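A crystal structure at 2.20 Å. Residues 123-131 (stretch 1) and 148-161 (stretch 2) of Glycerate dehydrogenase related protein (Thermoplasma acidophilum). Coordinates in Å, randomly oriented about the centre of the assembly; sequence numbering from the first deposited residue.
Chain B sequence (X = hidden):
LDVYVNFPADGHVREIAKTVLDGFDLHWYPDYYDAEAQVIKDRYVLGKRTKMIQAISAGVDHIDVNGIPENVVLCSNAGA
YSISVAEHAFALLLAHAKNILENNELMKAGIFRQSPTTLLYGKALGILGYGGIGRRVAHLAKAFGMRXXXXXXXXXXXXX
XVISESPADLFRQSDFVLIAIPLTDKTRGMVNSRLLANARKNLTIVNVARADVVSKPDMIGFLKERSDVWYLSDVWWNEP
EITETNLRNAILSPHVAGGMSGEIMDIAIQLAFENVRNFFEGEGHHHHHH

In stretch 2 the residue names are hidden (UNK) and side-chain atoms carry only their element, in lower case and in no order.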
# COMPACT_ATOMS: atom_id res chain seq x y z
N LYS B 123 0.61 7.90 11.12
CA LYS B 123 -0.77 8.22 11.39
C LYS B 123 -1.64 7.12 11.99
O LYS B 123 -1.34 5.94 11.89
CB LYS B 123 -1.41 8.79 10.13
CG LYS B 123 -1.01 10.22 9.95
CD LYS B 123 -1.06 10.61 8.53
CE LYS B 123 -1.03 12.11 8.40
NZ LYS B 123 0.15 12.65 9.09
N ALA B 124 -2.74 7.56 12.59
CA ALA B 124 -3.67 6.65 13.23
C ALA B 124 -4.81 6.24 12.31
O ALA B 124 -5.61 7.06 11.85
CB ALA B 124 -4.22 7.30 14.50
N LEU B 125 -4.86 4.94 12.02
CA LEU B 125 -5.91 4.38 11.18
C LEU B 125 -6.95 3.69 12.07
O LEU B 125 -6.64 2.72 12.76
CB LEU B 125 -5.32 3.36 10.20
CG LEU B 125 -6.32 2.46 9.47
CD1 LEU B 125 -7.31 3.30 8.65
CD2 LEU B 125 -5.56 1.47 8.62
N GLY B 126 -8.16 4.23 12.07
CA GLY B 126 -9.24 3.67 12.86
C GLY B 126 -10.04 2.68 12.03
O GLY B 126 -10.48 3.00 10.92
N ILE B 127 -10.20 1.46 12.54
CA ILE B 127 -10.95 0.44 11.82
C ILE B 127 -12.24 0.12 12.54
O ILE B 127 -12.27 -0.20 13.73
CB ILE B 127 -10.17 -0.87 11.64
CG1 ILE B 127 -8.87 -0.60 10.87
CG2 ILE B 127 -11.02 -1.88 10.87
CD1 ILE B 127 -7.90 -1.74 10.91
N LEU B 128 -13.32 0.21 11.79
CA LEU B 128 -14.64 -0.06 12.31
C LEU B 128 -15.00 -1.47 11.89
O LEU B 128 -15.27 -1.74 10.72
CB LEU B 128 -15.62 0.95 11.73
CG LEU B 128 -17.01 0.99 12.35
CD1 LEU B 128 -16.92 1.36 13.83
CD2 LEU B 128 -17.86 2.00 11.57
N GLY B 129 -15.00 -2.39 12.85
CA GLY B 129 -15.30 -3.77 12.54
C GLY B 129 -13.98 -4.47 12.33
O GLY B 129 -13.23 -4.13 11.41
N TYR B 130 -13.67 -5.44 13.17
CA TYR B 130 -12.40 -6.12 13.03
C TYR B 130 -12.47 -7.55 12.57
O TYR B 130 -12.13 -8.49 13.31
CB TYR B 130 -11.60 -6.04 14.31
CG TYR B 130 -10.12 -6.11 14.01
CD1 TYR B 130 -9.53 -5.16 13.19
CD2 TYR B 130 -9.33 -7.11 14.54
CE1 TYR B 130 -8.17 -5.21 12.89
CE2 TYR B 130 -7.96 -7.18 14.25
CZ TYR B 130 -7.39 -6.23 13.43
OH TYR B 130 -6.05 -6.29 13.16
N GLY B 131 -12.90 -7.72 11.34
CA GLY B 131 -13.00 -9.05 10.78
C GLY B 131 -11.87 -9.37 9.80
O GLY B 131 -10.76 -8.83 9.91
N UNK B 148 -2.73 1.55 14.68
CA UNK B 148 -4.07 1.04 14.44
C UNK B 148 -5.02 1.05 15.62
O UNK B 148 -4.71 0.56 16.70
c UNK B 148 -4.00 -0.38 13.82
c UNK B 148 -3.31 -0.31 12.45
c UNK B 148 -5.40 -0.97 13.70
N UNK B 149 -6.18 1.63 15.40
CA UNK B 149 -7.21 1.72 16.41
C UNK B 149 -8.39 0.92 15.89
O UNK B 149 -8.82 1.06 14.74
c UNK B 149 -6.28 5.34 16.97
c UNK B 149 -8.80 3.27 17.60
c UNK B 149 -7.58 3.18 16.67
c UNK B 149 -6.36 3.89 17.27
N UNK B 150 -8.90 0.04 16.74
CA UNK B 150 -9.99 -0.79 16.32
C UNK B 150 -11.18 -0.70 17.23
O UNK B 150 -11.08 -0.55 18.45
c UNK B 150 -9.54 -2.24 16.21
N UNK B 151 -12.33 -0.74 16.59
CA UNK B 151 -13.56 -0.72 17.31
C UNK B 151 -14.20 -2.03 16.92
O UNK B 151 -14.58 -2.22 15.76
c UNK B 151 -16.80 -0.33 16.56
c UNK B 151 -17.38 -0.00 19.25
c UNK B 151 -15.83 0.20 17.40
c UNK B 151 -16.14 0.37 18.74
c UNK B 151 -14.44 0.43 16.89
o UNK B 151 -19.57 -0.92 18.88
c UNK B 151 -18.05 -0.70 17.05
c UNK B 151 -18.33 -0.54 18.40
N UNK B 152 -14.31 -2.94 17.88
CA UNK B 152 -14.88 -4.22 17.54
C UNK B 152 -15.64 -4.97 18.60
O UNK B 152 -15.48 -4.77 19.80
o UNK B 152 -14.46 -6.40 16.63
c UNK B 152 -12.85 -5.51 18.19
c UNK B 152 -13.82 -5.19 17.06
N UNK B 153 -16.46 -5.86 18.07
CA UNK B 153 -17.26 -6.79 18.83
C UNK B 153 -16.23 -7.89 19.07
O UNK B 153 -16.14 -8.87 18.32
n UNK B 153 -22.08 -5.61 20.37
c UNK B 153 -21.56 -5.15 19.24
n UNK B 153 -20.34 -5.53 18.87
c UNK B 153 -18.93 -6.23 16.96
c UNK B 153 -19.64 -5.07 17.67
c UNK B 153 -18.40 -7.28 17.96
n UNK B 153 -22.24 -4.29 18.50
N UNK B 154 -15.43 -7.65 20.10
CA UNK B 154 -14.35 -8.52 20.57
C UNK B 154 -13.48 -9.31 19.61
O UNK B 154 -13.93 -9.84 18.60
c UNK B 154 -14.89 -9.49 21.61
o UNK B 154 -13.83 -10.26 22.15
N UNK B 155 -12.22 -9.38 20.01
CA UNK B 155 -11.16 -10.08 19.31
C UNK B 155 -10.44 -9.14 18.37
O UNK B 155 -10.99 -8.66 17.38
c UNK B 155 -11.69 -11.30 18.54
o UNK B 155 -10.67 -12.25 18.37
N UNK B 156 -9.20 -8.86 18.73
CA UNK B 156 -8.33 -8.04 17.93
C UNK B 156 -7.09 -8.87 18.00
O UNK B 156 -7.01 -9.81 18.78
c UNK B 156 -7.39 -6.82 19.93
c UNK B 156 -8.05 -6.65 18.56
c UNK B 156 -9.32 -5.83 18.60
N UNK B 157 -6.13 -8.55 17.16
CA UNK B 157 -4.92 -9.30 17.22
C UNK B 157 -3.80 -8.38 17.58
O UNK B 157 -4.00 -7.29 18.11
c UNK B 157 -4.67 -9.01 14.73
o UNK B 157 -4.53 -7.80 14.96
c UNK B 157 -4.65 -9.98 15.89
o UNK B 157 -4.82 -9.46 13.59
N UNK B 158 -2.60 -8.84 17.29
CA UNK B 158 -1.42 -8.08 17.58
C UNK B 158 -1.23 -6.84 16.71
O UNK B 158 -0.44 -5.99 17.06
c UNK B 158 0.47 -8.71 16.09
n UNK B 158 0.09 -10.59 14.65
c UNK B 158 0.96 -9.96 15.44
o UNK B 158 2.10 -10.38 15.64
c UNK B 158 -0.20 -8.97 17.41
N UNK B 159 -1.91 -6.72 15.57
CA UNK B 159 -1.70 -5.53 14.76
C UNK B 159 -2.60 -4.35 15.15
O UNK B 159 -2.75 -3.40 14.40
c UNK B 159 -0.71 -6.63 12.73
c UNK B 159 -1.86 -5.84 13.27
o UNK B 159 0.42 -6.50 13.19
n UNK B 159 -0.99 -7.46 11.74
N UNK B 160 -3.18 -4.44 16.34
CA UNK B 160 -4.03 -3.38 16.85
C UNK B 160 -3.37 -2.72 18.05
O UNK B 160 -3.04 -3.39 19.02
c UNK B 160 -6.17 -4.49 16.13
c UNK B 160 -6.15 -2.77 17.97
c UNK B 160 -5.39 -3.90 17.30
N UNK B 161 -3.19 -1.41 18.00
CA UNK B 161 -2.56 -0.74 19.12
C UNK B 161 -3.55 -0.19 20.13
O UNK B 161 -3.23 -0.02 21.29
c UNK B 161 -0.77 -0.08 17.48
o UNK B 161 -0.91 0.43 16.35
c UNK B 161 -1.67 0.38 18.60
o UNK B 161 0.08 -0.97 17.70

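Position 148 carries three carbons, the first bonded to the other two, and one branch lies 3.8 Å from I127 CD1. A beta-branched, all-carbon side chain of this size is valine: V148, chi1 t, pairing with L125 in a parallel bridge (CA-CA 5.0 Å).

Position 149 has four carbons, forked at the first, with one arm two carbons long; the tip of that arm is 3.8 Å from A124 CB. This is isoleucine, I149, whose N donates to L125 O (2.9 Å, 177°) and whose O accepts from I127 N (2.6 Å).

Position 150 has one carbon, 4.2 Å from Y130 CD1, hence alanine, A150. Its CB lies on the same sheet face as the side chains of V148, L125 and I127.

Position 151 has one carbon, then a six-carbon ring bearing an oxygen: tyrosine, Y151. Its CD2 is 3.2 Å from L128 CD1, a tight approach oblique to the ring. Y151 N donates to I127 O (2.9 Å), and Y151 O accepts from G129 N (2.9 Å).

At 152 one carbon bears an oxygen and a carbon, identifying threonine, T152; its CB lies 3.6 Å from Y130 CB. Position 153 has three carbons, a nitrogen, then a carbon with two more nitrogens, the guanidinium of arginine, R153, out of contact with stretch 1. Positions 154 and 155 each have one carbon and one oxygen: serines S154 and S155. The backbone S155 O sits 3.6 Å from Y130 CD2, at the ring edge.

Position 156 has three carbons forked at the first, valine V156, with CB 4.2 Å from Y130 CD2. Position 157 has two carbons, the second carrying two oxygens, one of them 2.8 Å from Y130 OH: aspartate, D157, whose OD1 accepts that hydroxyl's hydrogen bond and also one from the backbone N of 159 (2.9 Å).

Position 158 has three carbons ending in one oxygen and one nitrogen, glutamine Q158, clear of stretch 1. Position 159 has the same ending on two carbons, asparagine N159. Position 160 is another three-carbon fork, valine V160; its CG2 lies 3.9 Å from the Y130 ring centroid, over one face. Position 161, two carbons with a terminal oxygen pair, is aspartate D161; its OD2 accepts from V148 N (2.7 Å).

The contact therefore combines two modes. Three backbone hydrogen bonds join the parallel strands, and a fourth, from G129 N to Y151 O, continues the ladder one residue past the first strand; beyond them, Y130 packs against the following loop, one face of its ring against V160 CG2 and its hydroxyl anchored by D157.

Stretch 2 148-161: VIAYTRSSVDQNVD
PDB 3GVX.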